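Local atomic coordinates of pilin (Streptococcus pyogenes serotype M1, PDB entry 3GLD), a protein that polymerises head to tail through intermolecular isopeptide bonds to build the backbone of the pilus, which is required for adhesion to host cells, bacterial aggregation and biofilm formation. Residues A[20-25]-A[78-83]; A[25-30]-A[155-160]; A[31-36]-A[195-200]; A[186-191]-A[237-242]. The protein carries 2 engineered substitutions. One frame throughout, in Å; residues are numbered along the deposited sequence.

From the N terminus, strand 18-27 is used twice. Contact 1 closes the loop back to it from 78-83, across an antiparallel pair, and contact 2 brings 155-160 alongside its far end in parallel, with Leu25 shared between the two; together they join strands 80-86 and 151-169 to either side of strand 18-27 in one sheet. The chain then runs into 31-36, which contact 3 sets against strand 196-202 of the C-terminal domain, bridging the two halves. Contacts 1, 2 and 3 all cross along the sequence. Contact 4 joins the loop after strand 179-185 to the start of strand 240-245; it follows contacts 1 and 2 in series but crosses contact 3, where Pro35 and Leu33 touch Tyr191.

Contact 1: A[20-25]-A[78-83]; sequences TVTKNL and SNTKTA
Two flat groups of Asn24 frame this pair. Its backbone carbonyl has Lys23 NZ above its plane: NZ lies 3.0 Å from Asn24 O and 56° out of that plane. Its carboxamide lies alongside Thr80, both side chains pointing the same way, and Asn24 ND2 gives a hydrogen bond to a water 3.1 Å away, which passes one on to Ser78 O and a weak one to Asn79 O. The peptide groups themselves knit strands 20-25 and 80-83 into an antiparallel pair. Lys23 N reaches Lys81 O at 2.7 Å, almost straight and nearly along the C=O axis, and Lys81 N answers to Lys23 O at 2.8 Å. Val21 and Ala83 repeat this exchange, and Leu25 N donates to Asn79 O where the pairing runs out into the turn. On the face of Thr22, Asn24, Thr80 and Thr82, the CG2 methyls of Thr22 and Thr80 meet obliquely at 3.8 Å, and Thr22 OG1 lies beside Thr82 CG2. The opposite face holds Val21, Lys23, Lys81 and Ala83. Lys81 leads away from the pair to a salt bridge with Asp74. Lys23 starts with CG anti to the backbone N, then bends at chi2 (54°) and chi4 (60°), so its amine curls back to Asn24 O. Phe39 makes a cation-pi contact with it, and engineered Ala104 lies nearby. Burial would tend to favour a neutral amine, as an isopeptide-forming nucleophile needs, whereas the carbonyl and the ring would steady a charged one; in this model Lys23 NZ is still 3.7 Å from Asn155 CG, so the cross-link to Asn155 has not formed.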
loop_
_atom_site.group_PDB
_atom_site.type_symbol
_atom_site.label_atom_id
_atom_site.label_comp_id
_atom_site.label_asym_id
_atom_site.label_seq_id
_atom_site.Cartn_x
_atom_site.Cartn_y
_atom_site.Cartn_z
ATOM N N THR A 20 12.645 1.474 18.881
ATOM C CA THR A 20 11.465 0.953 18.196
ATOM C C THR A 20 11.131 1.830 16.990
ATOM O O THR A 20 11.097 3.039 17.104
ATOM C CB THR A 20 10.242 0.906 19.141
ATOM O OG1 THR A 20 10.472 -0.104 20.125
ATOM C CG2 THR A 20 8.947 0.528 18.377
ATOM N N VAL A 21 10.889 1.201 15.842
ATOM C CA VAL A 21 10.384 1.918 14.669
ATOM C C VAL A 21 8.942 1.479 14.421
ATOM O O VAL A 21 8.657 0.287 14.394
ATOM C CB VAL A 21 11.226 1.631 13.415
ATOM C CG1 VAL A 21 10.602 2.301 12.179
ATOM C CG2 VAL A 21 12.644 2.113 13.607
ATOM N N THR A 22 8.038 2.439 14.255
ATOM C CA THR A 22 6.637 2.109 13.980
ATOM C C THR A 22 6.333 2.444 12.529
ATOM O O THR A 22 6.650 3.536 12.046
ATOM C CB THR A 22 5.651 2.864 14.900
ATOM O OG1 THR A 22 5.877 2.480 16.261
ATOM C CG2 THR A 22 4.213 2.530 14.547
ATOM N N LYS A 23 5.742 1.484 11.829
ATOM C CA LYS A 23 5.360 1.688 10.432
ATOM C C LYS A 23 3.849 1.593 10.304
ATOM O O LYS A 23 3.233 0.649 10.800
ATOM C CB LYS A 23 6.076 0.667 9.529
ATOM C CG LYS A 23 5.713 0.720 8.037
ATOM C CD LYS A 23 5.892 2.119 7.441
ATOM C CE LYS A 23 5.789 2.107 5.948
ATOM N NZ LYS A 23 4.465 1.606 5.455
ATOM N N ASN A 24 3.261 2.596 9.667
ATOM C CA ASN A 24 1.848 2.603 9.357
ATOM C C ASN A 24 1.663 2.665 7.838
ATOM O O ASN A 24 2.496 3.220 7.122
ATOM C CB ASN A 24 1.152 3.796 10.023
ATOM C CG ASN A 24 0.937 3.605 11.530
ATOM O OD1 ASN A 24 1.373 4.427 12.340
ATOM N ND2 ASN A 24 0.242 2.538 11.903
ATOM N N LEU A 25 0.586 2.069 7.341
ATOM C CA LEU A 25 0.266 2.178 5.924
ATOM C C LEU A 25 -1.099 2.839 5.788
ATOM O O LEU A 25 -2.126 2.251 6.119
ATOM C CB LEU A 25 0.311 0.807 5.254
ATOM C CG LEU A 25 0.162 0.674 3.739
ATOM C CD1 LEU A 25 1.366 1.240 3.002
ATOM C CD2 LEU A 25 -0.025 -0.805 3.389
ATOM N N SER A 78 -5.063 -3.279 11.701
ATOM C CA SER A 78 -4.561 -1.933 11.987
ATOM C C SER A 78 -3.586 -1.453 10.929
ATOM O O SER A 78 -3.435 -0.240 10.717
ATOM C CB SER A 78 -3.850 -1.919 13.348
ATOM O OG SER A 78 -2.747 -2.825 13.341
ATOM N N ASN A 79 -2.907 -2.403 10.286
ATOM C CA ASN A 79 -1.802 -2.096 9.367
ATOM C C ASN A 79 -0.666 -1.271 10.016
ATOM O O ASN A 79 0.010 -0.468 9.362
ATOM C CB ASN A 79 -2.343 -1.474 8.070
ATOM C CG ASN A 79 -3.311 -2.415 7.346
ATOM O OD1 ASN A 79 -3.114 -3.636 7.353
ATOM N ND2 ASN A 79 -4.365 -1.859 6.745
ATOM N N THR A 80 -0.488 -1.487 11.318
ATOM C CA THR A 80 0.588 -0.891 12.098
ATOM C C THR A 80 1.571 -2.008 12.412
ATOM O O THR A 80 1.174 -3.027 12.971
ATOM C CB THR A 80 0.058 -0.277 13.412
ATOM O OG1 THR A 80 -0.796 0.836 13.102
ATOM C CG2 THR A 80 1.219 0.222 14.289
ATOM N N LYS A 81 2.827 -1.827 12.008
ATOM C CA LYS A 81 3.903 -2.797 12.252
ATOM C C LYS A 81 5.061 -2.123 13.009
ATOM O O LYS A 81 5.268 -0.908 12.894
ATOM C CB LYS A 81 4.457 -3.338 10.930
ATOM C CG LYS A 81 3.433 -3.927 9.985
ATOM C CD LYS A 81 3.030 -5.335 10.390
ATOM C CE LYS A 81 2.010 -5.899 9.395
ATOM N NZ LYS A 81 1.647 -7.266 9.769
ATOM N N THR A 82 5.825 -2.910 13.763
ATOM C CA THR A 82 6.989 -2.352 14.455
ATOM C C THR A 82 8.230 -3.185 14.174
ATOM O O THR A 82 8.128 -4.363 13.864
ATOM C CB THR A 82 6.774 -2.214 15.980
ATOM O OG1 THR A 82 6.497 -3.500 16.516
ATOM C CG2 THR A 82 5.599 -1.298 16.290
ATOM N N ALA A 83 9.388 -2.535 14.253
ATOM C CA ALA A 83 10.691 -3.179 14.120
ATOM C C ALA A 83 11.647 -2.500 15.102
ATOM O O ALA A 83 11.314 -1.459 15.654
ATOM C CB ALA A 83 11.201 -3.026 12.689
HETATM O O HOH W 1 -1.899 1.793 9.802
#

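Contact 2: A[25-30]-A[155-160]; sequences LDLVNS and NSLDST
Three backbone hydrogen bonds zip 25-28 to 155-157 in parallel. Asp26 uses both its N and its O toward the same strand: its N donates to Asn155 O at 2.8 Å, and its O takes Leu157 N at 2.7 Å, almost along the C=O axis. Val28 N then reaches Leu157 O, 3.0 Å away, just as the first strand ends. The short strand axes diverge by 35°, and beyond Val28 the backbones separate. Apolar contacts gather on the face of Leu25, Leu27 and Leu157. Leu27 CD2 and Leu157 CD2 touch at 3.8 Å, the two side chains running side by side, while Leu25 crosses Leu157 obliquely and lays CD1 against its CB. First strand beside last is the pairing expected of the Ig-like, CnaB-type domains of Gram-positive pilins, where a lysine and an asparagine on these two strands are cross-linked; here Asn155 remains a plain side chain, its OD1 accepting from Asp116 N. Mixed contacts lie near the end of the pair: Val28 CG2 sits 3.6 Å from Leu157 O, and its CB and CG1 lean on the carboxylate of Asp158. Two waters fill in where direct pairing stops. One accepts from Asn29 N at 2.8 Å, donates to Leu157 O and contacts Ser159 OG; the second links Asn29 ND2, Ser159 OG and Thr160 O, while Asn29 OD1 turns back to Asn31 N.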
loop_
_atom_site.group_PDB
_atom_site.type_symbol
_atom_site.label_atom_id
_atom_site.label_comp_id
_atom_site.label_asym_id
_atom_site.label_seq_id
_atom_site.Cartn_x
_atom_site.Cartn_y
_atom_site.Cartn_z
ATOM N N LEU A 25 0.586 2.069 7.341
ATOM C CA LEU A 25 0.266 2.178 5.924
ATOM C C LEU A 25 -1.099 2.839 5.788
ATOM O O LEU A 25 -2.126 2.251 6.119
ATOM C CB LEU A 25 0.311 0.807 5.254
ATOM C CG LEU A 25 0.162 0.674 3.739
ATOM C CD1 LEU A 25 1.366 1.240 3.002
ATOM C CD2 LEU A 25 -0.025 -0.805 3.389
ATOM N N ASP A 26 -1.089 4.072 5.315
ATOM C CA ASP A 26 -2.311 4.817 5.072
ATOM C C ASP A 26 -2.922 4.323 3.755
ATOM O O ASP A 26 -2.202 4.158 2.781
ATOM C CB ASP A 26 -1.992 6.312 4.965
ATOM C CG ASP A 26 -2.874 7.155 5.856
ATOM O OD1 ASP A 26 -2.914 6.903 7.082
ATOM O OD2 ASP A 26 -3.534 8.078 5.332
ATOM N N LEU A 27 -4.232 4.089 3.742
ATOM C CA LEU A 27 -4.931 3.613 2.543
ATOM C C LEU A 27 -5.812 4.695 1.914
ATOM O O LEU A 27 -6.713 5.238 2.568
ATOM C CB LEU A 27 -5.772 2.370 2.874
ATOM C CG LEU A 27 -5.175 1.300 3.810
ATOM C CD1 LEU A 27 -6.233 0.273 4.195
ATOM C CD2 LEU A 27 -3.974 0.607 3.163
ATOM N N VAL A 28 -5.560 5.007 0.645
ATOM C CA VAL A 28 -6.445 5.923 -0.100
ATOM C C VAL A 28 -7.882 5.380 -0.155
ATOM O O VAL A 28 -8.858 6.122 0.055
ATOM C CB VAL A 28 -5.902 6.215 -1.512
ATOM C CG1 VAL A 28 -6.870 7.124 -2.304
ATOM C CG2 VAL A 28 -4.534 6.884 -1.404
ATOM N N ASN A 29 -7.995 4.077 -0.409
ATOM C CA ASN A 29 -9.271 3.377 -0.365
ATOM C C ASN A 29 -9.271 2.416 0.830
ATOM O O ASN A 29 -8.488 1.478 0.844
ATOM C CB ASN A 29 -9.437 2.578 -1.664
ATOM C CG ASN A 29 -10.737 1.777 -1.721
ATOM O OD1 ASN A 29 -11.352 1.465 -0.699
ATOM N ND2 ASN A 29 -11.166 1.442 -2.950
ATOM N N SER A 30 -10.163 2.620 1.796
ATOM C CA SER A 30 -10.167 1.815 3.031
ATOM C C SER A 30 -10.334 0.313 2.789
ATOM O O SER A 30 -9.930 -0.517 3.618
ATOM C CB SER A 30 -11.241 2.318 3.999
ATOM O OG SER A 30 -12.499 2.353 3.347
ATOM N N ASN A 155 3.783 5.302 5.012
ATOM C CA ASN A 155 3.629 5.239 3.566
ATOM C C ASN A 155 2.145 5.252 3.188
ATOM O O ASN A 155 1.284 4.918 4.020
ATOM C CB ASN A 155 4.309 3.998 2.995
ATOM C CG ASN A 155 5.822 4.049 3.108
ATOM O OD1 ASN A 155 6.429 5.107 3.367
ATOM N ND2 ASN A 155 6.447 2.895 2.911
ATOM N N SER A 156 1.845 5.655 1.953
ATOM C CA SER A 156 0.449 5.667 1.459
ATOM C C SER A 156 0.261 4.642 0.349
ATOM O O SER A 156 1.030 4.599 -0.611
ATOM C CB SER A 156 0.011 7.060 0.976
ATOM O OG SER A 156 -1.403 7.076 0.742
ATOM N N LEU A 157 -0.733 3.781 0.517
ATOM C CA LEU A 157 -1.066 2.799 -0.509
ATOM C C LEU A 157 -2.241 3.328 -1.328
ATOM O O LEU A 157 -3.352 3.513 -0.816
ATOM C CB LEU A 157 -1.429 1.455 0.123
ATOM C CG LEU A 157 -1.892 0.367 -0.843
ATOM C CD1 LEU A 157 -0.765 -0.113 -1.754
ATOM C CD2 LEU A 157 -2.492 -0.793 -0.028
ATOM N N ASP A 158 -1.978 3.587 -2.597
ATOM C CA ASP A 158 -3.041 3.991 -3.531
ATOM C C ASP A 158 -3.568 2.731 -4.251
ATOM O O ASP A 158 -2.909 1.692 -4.276
ATOM C CB ASP A 158 -2.523 5.057 -4.519
ATOM C CG ASP A 158 -3.662 5.818 -5.245
ATOM O OD1 ASP A 158 -4.864 5.557 -4.997
ATOM O OD2 ASP A 158 -3.340 6.691 -6.066
ATOM N N SER A 159 -4.769 2.819 -4.801
ATOM C CA SER A 159 -5.314 1.735 -5.617
ATOM C C SER A 159 -6.208 2.395 -6.645
ATOM O O SER A 159 -6.292 3.606 -6.686
ATOM C CB SER A 159 -6.042 0.707 -4.761
ATOM O OG SER A 159 -7.021 1.326 -3.966
ATOM N N THR A 160 -6.835 1.624 -7.516
ATOM C CA THR A 160 -7.547 2.242 -8.626
ATOM C C THR A 160 -8.924 1.600 -8.866
ATOM O O THR A 160 -9.390 0.798 -8.054
ATOM C CB THR A 160 -6.660 2.252 -9.896
ATOM O OG1 THR A 160 -7.263 3.064 -10.911
ATOM C CG2 THR A 160 -6.394 0.821 -10.416
HETATM O O HOH W 2 -5.946 2.595 -1.541
HETATM O O HOH W 3 -9.408 2.117 -5.258
#

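Contact 3: A[31-36]-A[195-200]; sequences NALIPN and EKVMIE
Asn31 comes first, and Met198 meets it at about a right angle. The sulphur does the touching: SD lies 3.7 Å from Asn31 CB and just as near CG, and the bend at chi3 (76°) carries CE on toward ND2, 3.9 Å from it. Polar links here run through a third residue, since Asn234 gives its ND2 to Asn31 O and takes Met198 N on its OD1. Past Ala32, which turns its methyl the other way toward Leu157, Leu33 pushes its branched tip against the start of strand 196-200. Its CD1 rests 3.5 Å from Lys196 O and 4.0 Å from Val197 CG1, which it crosses at about a right angle. The other methyl, CD2, slides past Glu195 in the opposite direction and lies 3.9 Å from its CB. Ile34 contributes through its backbone: its N donates to a water at 2.9 Å, and the water donates in turn to Glu195 OE1. The bend of Glu195 at chi2 (-64°) folds the carboxylate toward that water. Pro35 and Asn36 leave strand 196-200 for Tyr191 and Tyr190. The loop after strand 18-27 of the N-terminal domain thus packs on strand 196-202 of the C-terminal domain: thioether and methyl packing at the centre of the seam, with its polar ties made indirectly, through one water and the carboxamide of Asn234.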
loop_
_atom_site.group_PDB
_atom_site.type_symbol
_atom_site.label_atom_id
_atom_site.label_comp_id
_atom_site.label_asym_id
_atom_site.label_seq_id
_atom_site.Cartn_x
_atom_site.Cartn_y
_atom_site.Cartn_z
ATOM N N ASN A 31 -10.899 -0.041 1.643
ATOM C CA ASN A 31 -11.096 -1.442 1.284
ATOM C C ASN A 31 -9.919 -2.019 0.501
ATOM O O ASN A 31 -10.013 -3.110 -0.044
ATOM C CB ASN A 31 -12.377 -1.594 0.460
ATOM C CG ASN A 31 -13.630 -1.303 1.264
ATOM O OD1 ASN A 31 -13.821 -1.841 2.356
ATOM N ND2 ASN A 31 -14.503 -0.456 0.715
ATOM N N ALA A 32 -8.804 -1.292 0.440
ATOM C CA ALA A 32 -7.659 -1.744 -0.367
ATOM C C ALA A 32 -7.154 -3.103 0.067
ATOM O O ALA A 32 -7.139 -3.408 1.262
ATOM C CB ALA A 32 -6.519 -0.726 -0.310
ATOM N N LEU A 33 -6.745 -3.914 -0.909
ATOM C CA LEU A 33 -5.915 -5.089 -0.669
ATOM C C LEU A 33 -4.500 -4.670 -0.239
ATOM O O LEU A 33 -3.990 -3.635 -0.704
ATOM C CB LEU A 33 -5.846 -5.973 -1.921
ATOM C CG LEU A 33 -7.084 -6.822 -2.291
ATOM C CD1 LEU A 33 -8.232 -5.955 -2.803
ATOM C CD2 LEU A 33 -6.693 -7.848 -3.336
ATOM N N ILE A 34 -3.896 -5.447 0.667
ATOM C CA ILE A 34 -2.579 -5.109 1.238
ATOM C C ILE A 34 -1.545 -5.979 0.528
ATOM O O ILE A 34 -1.635 -7.200 0.564
ATOM C CB ILE A 34 -2.529 -5.345 2.803
ATOM C CG1 ILE A 34 -3.630 -4.548 3.531
ATOM C CG2 ILE A 34 -1.143 -5.058 3.388
ATOM C CD1 ILE A 34 -3.613 -3.021 3.287
ATOM N N PRO A 35 -0.558 -5.351 -0.127
ATOM C CA PRO A 35 0.449 -6.111 -0.883
ATOM C C PRO A 35 1.402 -6.931 0.014
ATOM O O PRO A 35 1.682 -6.520 1.136
ATOM C CB PRO A 35 1.220 -5.015 -1.639
ATOM C CG PRO A 35 1.024 -3.780 -0.800
ATOM C CD PRO A 35 -0.334 -3.899 -0.197
ATOM N N ASN A 36 1.865 -8.072 -0.490
ATOM C CA ASN A 36 2.939 -8.838 0.134
ATOM C C ASN A 36 4.249 -8.123 -0.160
ATOM O O ASN A 36 4.752 -8.200 -1.273
ATOM C CB ASN A 36 3.063 -10.255 -0.444
ATOM C CG ASN A 36 1.778 -11.036 -0.424
ATOM O OD1 ASN A 36 1.454 -11.700 -1.411
ATOM N ND2 ASN A 36 1.053 -10.997 0.685
ATOM N N GLU A 195 -7.293 -14.047 -3.655
ATOM C CA GLU A 195 -7.619 -12.750 -3.053
ATOM C C GLU A 195 -8.868 -12.185 -3.736
ATOM O O GLU A 195 -9.023 -12.345 -4.918
ATOM C CB GLU A 195 -6.464 -11.759 -3.214
ATOM C CG GLU A 195 -5.343 -11.965 -2.207
ATOM C CD GLU A 195 -5.804 -11.707 -0.779
ATOM O OE1 GLU A 195 -6.169 -10.544 -0.472
ATOM O OE2 GLU A 195 -5.799 -12.672 0.032
ATOM N N LYS A 196 -9.743 -11.536 -2.980
ATOM C CA LYS A 196 -11.002 -10.977 -3.506
ATOM C C LYS A 196 -10.914 -9.488 -3.782
ATOM O O LYS A 196 -10.296 -8.741 -3.014
ATOM C CB LYS A 196 -12.169 -11.204 -2.524
ATOM C CG LYS A 196 -12.443 -12.682 -2.117
ATOM C CD LYS A 196 -13.098 -13.487 -3.197
ATOM C CE LYS A 196 -13.496 -14.895 -2.681
ATOM N NZ LYS A 196 -12.392 -15.900 -2.840
ATOM N N VAL A 197 -11.559 -9.059 -4.872
ATOM C CA VAL A 197 -11.795 -7.646 -5.133
ATOM C C VAL A 197 -13.292 -7.377 -5.251
ATOM O O VAL A 197 -14.075 -8.263 -5.670
ATOM C CB VAL A 197 -11.075 -7.118 -6.413
ATOM C CG1 VAL A 197 -9.571 -7.372 -6.327
ATOM C CG2 VAL A 197 -11.665 -7.715 -7.671
ATOM N N MET A 198 -13.682 -6.162 -4.885
ATOM C CA MET A 198 -15.070 -5.788 -4.823
ATOM C C MET A 198 -15.532 -5.256 -6.177
ATOM O O MET A 198 -14.846 -4.441 -6.802
ATOM C CB MET A 198 -15.290 -4.717 -3.775
ATOM C CG MET A 198 -14.874 -5.149 -2.378
ATOM S SD MET A 198 -14.779 -3.754 -1.248
ATOM C CE MET A 198 -16.497 -3.408 -0.889
ATOM N N ILE A 199 -16.709 -5.710 -6.593
ATOM C CA ILE A 199 -17.316 -5.294 -7.853
ATOM C C ILE A 199 -18.729 -4.768 -7.607
ATOM O O ILE A 199 -19.516 -5.412 -6.894
ATOM C CB ILE A 199 -17.307 -6.459 -8.860
ATOM C CG1 ILE A 199 -15.855 -6.756 -9.252
ATOM C CG2 ILE A 199 -18.161 -6.116 -10.131
ATOM C CD1 ILE A 199 -15.673 -7.876 -10.218
ATOM N N GLU A 200 -19.038 -3.603 -8.180
ATOM C CA GLU A 200 -20.370 -3.004 -8.112
ATOM C C GLU A 200 -20.960 -2.961 -9.510
ATOM O O GLU A 200 -20.311 -2.455 -10.406
ATOM C CB GLU A 200 -20.328 -1.559 -7.586
ATOM C CG GLU A 200 -20.033 -1.406 -6.105
ATOM C CD GLU A 200 -20.082 0.062 -5.637
ATOM O OE1 GLU A 200 -20.318 0.970 -6.477
ATOM O OE2 GLU A 200 -19.871 0.303 -4.427
HETATM O O HOH W 4 -5.184 -8.028 1.094
#

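Contact 4: A[186-191]-A[237-242]; sequences KANQYY and VGVDYV
Asn188 holds CG in the crowded position between its backbone N and carbonyl carbon (chi1 55°), and this folds OD1 over the following turn. There OD1 accepts a weak hydrogen bond from Tyr190 N, 2.9 Å away, which makes an Asx turn. A second weak one comes to it from the amide of Tyr191. The turn is tied again in the backbone, Asn188 N to Tyr191 O and Tyr191 N to Asn188 O. With OD1 so engaged, ND2 faces 237-239: it donates to a water that also donates to Val237 O, and its separation from Gly238 O is 3.1 Å. Lys186 bends at chi2 (72°) and chi4 (-61°), so its chain follows the second backbone. CD lies 3.4 Å from Asp240 O, and NZ ends beside Val242 CG2 at 3.6 Å, its polar partner being Gln276. The one direct backbone bond runs from Lys186 N to Asp240 O at 3.0 Å, with the donor above the carbonyl plane. Its expected return is relayed by a water that accepts from Asp240 N and donates to Lys186 O at 2.6 Å. Tyr191 brings CD2 obliquely against Val239 CG2, 4.0 Å apart, and two waters lie at its ring edge in plane; one of them accepts from Tyr191 OH and donates to Val237 O. Gly238 has a positive phi at the bend before the strand. Lys186 and Asp240 stand where the antiparallel pair of strands 179-185 and 240-245 opens, with water between the chains, in the C-terminal beta domain whose Glu245, farther along strand 240-245, promotes the Lys166-Asn290 isopeptide bond.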
loop_
_atom_site.group_PDB
_atom_site.type_symbol
_atom_site.label_atom_id
_atom_site.label_comp_id
_atom_site.label_asym_id
_atom_site.label_seq_id
_atom_site.Cartn_x
_atom_site.Cartn_y
_atom_site.Cartn_z
ATOM N N LYS A 186 -5.045 -11.151 -12.924
ATOM C CA LYS A 186 -3.939 -12.107 -12.818
ATOM C C LYS A 186 -3.138 -11.894 -11.540
ATOM O O LYS A 186 -2.835 -10.760 -11.166
ATOM C CB LYS A 186 -3.006 -12.012 -14.024
ATOM C CG LYS A 186 -3.611 -12.488 -15.350
ATOM C CD LYS A 186 -4.644 -11.516 -15.895
ATOM C CE LYS A 186 -5.493 -12.156 -16.975
ATOM N NZ LYS A 186 -4.655 -12.593 -18.134
ATOM N N ALA A 187 -2.792 -12.997 -10.882
ATOM C CA ALA A 187 -1.961 -12.949 -9.682
ATOM C C ALA A 187 -0.565 -12.411 -9.993
ATOM O O ALA A 187 -0.060 -12.560 -11.105
ATOM C CB ALA A 187 -1.866 -14.354 -9.040
ATOM N N ASN A 188 0.037 -11.764 -9.007
ATOM C CA ASN A 188 1.467 -11.460 -9.029
ATOM C C ASN A 188 2.028 -11.644 -7.615
ATOM O O ASN A 188 1.297 -12.068 -6.720
ATOM C CB ASN A 188 1.745 -10.049 -9.597
ATOM C CG ASN A 188 1.003 -8.956 -8.867
ATOM O OD1 ASN A 188 0.860 -8.984 -7.645
ATOM N ND2 ASN A 188 0.519 -7.966 -9.626
ATOM N N GLN A 189 3.299 -11.304 -7.404
ATOM C CA GLN A 189 3.923 -11.465 -6.084
ATOM C C GLN A 189 3.226 -10.642 -4.987
ATOM O O GLN A 189 3.212 -11.045 -3.835
ATOM C CB GLN A 189 5.399 -11.112 -6.151
ATOM C CG GLN A 189 5.653 -9.629 -6.421
ATOM C CD GLN A 189 7.122 -9.312 -6.512
ATOM O OE1 GLN A 189 7.705 -9.347 -7.599
ATOM N NE2 GLN A 189 7.739 -9.014 -5.369
ATOM N N TYR A 190 2.644 -9.500 -5.357
ATOM C CA TYR A 190 2.003 -8.597 -4.405
ATOM C C TYR A 190 0.582 -8.999 -3.998
ATOM O O TYR A 190 0.121 -8.672 -2.892
ATOM C CB TYR A 190 1.990 -7.156 -4.963
ATOM C CG TYR A 190 3.359 -6.653 -5.385
ATOM C CD1 TYR A 190 4.361 -6.404 -4.443
ATOM C CD2 TYR A 190 3.651 -6.432 -6.726
ATOM C CE1 TYR A 190 5.617 -5.949 -4.837
ATOM C CE2 TYR A 190 4.901 -5.973 -7.135
ATOM C CZ TYR A 190 5.878 -5.733 -6.184
ATOM O OH TYR A 190 7.104 -5.273 -6.611
ATOM N N TYR A 191 -0.102 -9.721 -4.884
ATOM C CA TYR A 191 -1.499 -10.083 -4.691
ATOM C C TYR A 191 -1.734 -11.491 -5.236
ATOM O O TYR A 191 -1.671 -11.714 -6.447
ATOM C CB TYR A 191 -2.398 -9.048 -5.411
ATOM C CG TYR A 191 -2.134 -7.640 -4.935
ATOM C CD1 TYR A 191 -2.583 -7.215 -3.682
ATOM C CD2 TYR A 191 -1.411 -6.744 -5.721
ATOM C CE1 TYR A 191 -2.304 -5.919 -3.220
ATOM C CE2 TYR A 191 -1.130 -5.471 -5.271
ATOM C CZ TYR A 191 -1.583 -5.065 -4.023
ATOM O OH TYR A 191 -1.330 -3.796 -3.584
ATOM N N VAL A 237 -3.080 -1.355 -7.827
ATOM C CA VAL A 237 -2.125 -0.922 -8.842
ATOM C C VAL A 237 -1.145 -2.048 -9.179
ATOM O O VAL A 237 -0.737 -2.816 -8.296
ATOM C CB VAL A 237 -1.322 0.334 -8.360
ATOM C CG1 VAL A 237 -0.332 0.795 -9.440
ATOM C CG2 VAL A 237 -2.258 1.482 -8.029
ATOM N N GLY A 238 -0.758 -2.142 -10.448
ATOM C CA GLY A 238 0.210 -3.147 -10.892
ATOM C C GLY A 238 -0.348 -4.522 -11.259
ATOM O O GLY A 238 0.415 -5.470 -11.452
ATOM N N VAL A 239 -1.671 -4.626 -11.389
ATOM C CA VAL A 239 -2.324 -5.908 -11.673
ATOM C C VAL A 239 -2.712 -6.015 -13.137
ATOM O O VAL A 239 -3.365 -5.115 -13.694
ATOM C CB VAL A 239 -3.554 -6.158 -10.762
ATOM C CG1 VAL A 239 -4.410 -7.341 -11.283
ATOM C CG2 VAL A 239 -3.110 -6.453 -9.321
ATOM N N ASP A 240 -2.303 -7.108 -13.770
ATOM C CA ASP A 240 -2.711 -7.366 -15.157
ATOM C C ASP A 240 -4.138 -7.855 -15.220
ATOM O O ASP A 240 -4.614 -8.535 -14.303
ATOM C CB ASP A 240 -1.796 -8.387 -15.831
ATOM C CG ASP A 240 -0.384 -7.885 -15.974
ATOM O OD1 ASP A 240 -0.112 -6.739 -15.581
ATOM O OD2 ASP A 240 0.463 -8.637 -16.475
ATOM N N TYR A 241 -4.826 -7.516 -16.306
ATOM C CA TYR A 241 -6.183 -7.996 -16.493
ATOM C C TYR A 241 -6.591 -8.007 -17.967
ATOM O O TYR A 241 -5.983 -7.340 -18.800
ATOM C CB TYR A 241 -7.176 -7.191 -15.633
ATOM C CG TYR A 241 -7.316 -5.745 -16.041
ATOM C CD1 TYR A 241 -8.230 -5.366 -17.029
ATOM C CD2 TYR A 241 -6.530 -4.752 -15.443
ATOM C CE1 TYR A 241 -8.349 -4.036 -17.421
ATOM C CE2 TYR A 241 -6.635 -3.436 -15.819
ATOM C CZ TYR A 241 -7.553 -3.077 -16.810
ATOM O OH TYR A 241 -7.673 -1.764 -17.181
ATOM N N VAL A 242 -7.627 -8.793 -18.258
ATOM C CA VAL A 242 -8.253 -8.845 -19.568
ATOM C C VAL A 242 -9.754 -8.801 -19.344
ATOM O O VAL A 242 -10.282 -9.484 -18.447
ATOM C CB VAL A 242 -7.920 -10.164 -20.317
ATOM C CG1 VAL A 242 -8.450 -10.107 -21.763
ATOM C CG2 VAL A 242 -6.417 -10.436 -20.340
HETATM O O HOH W 5 -1.005 -9.193 -12.175
HETATM O O HOH W 6 0.564 -5.293 -8.034
HETATM O O HOH W 7 -0.474 -2.062 -5.459
#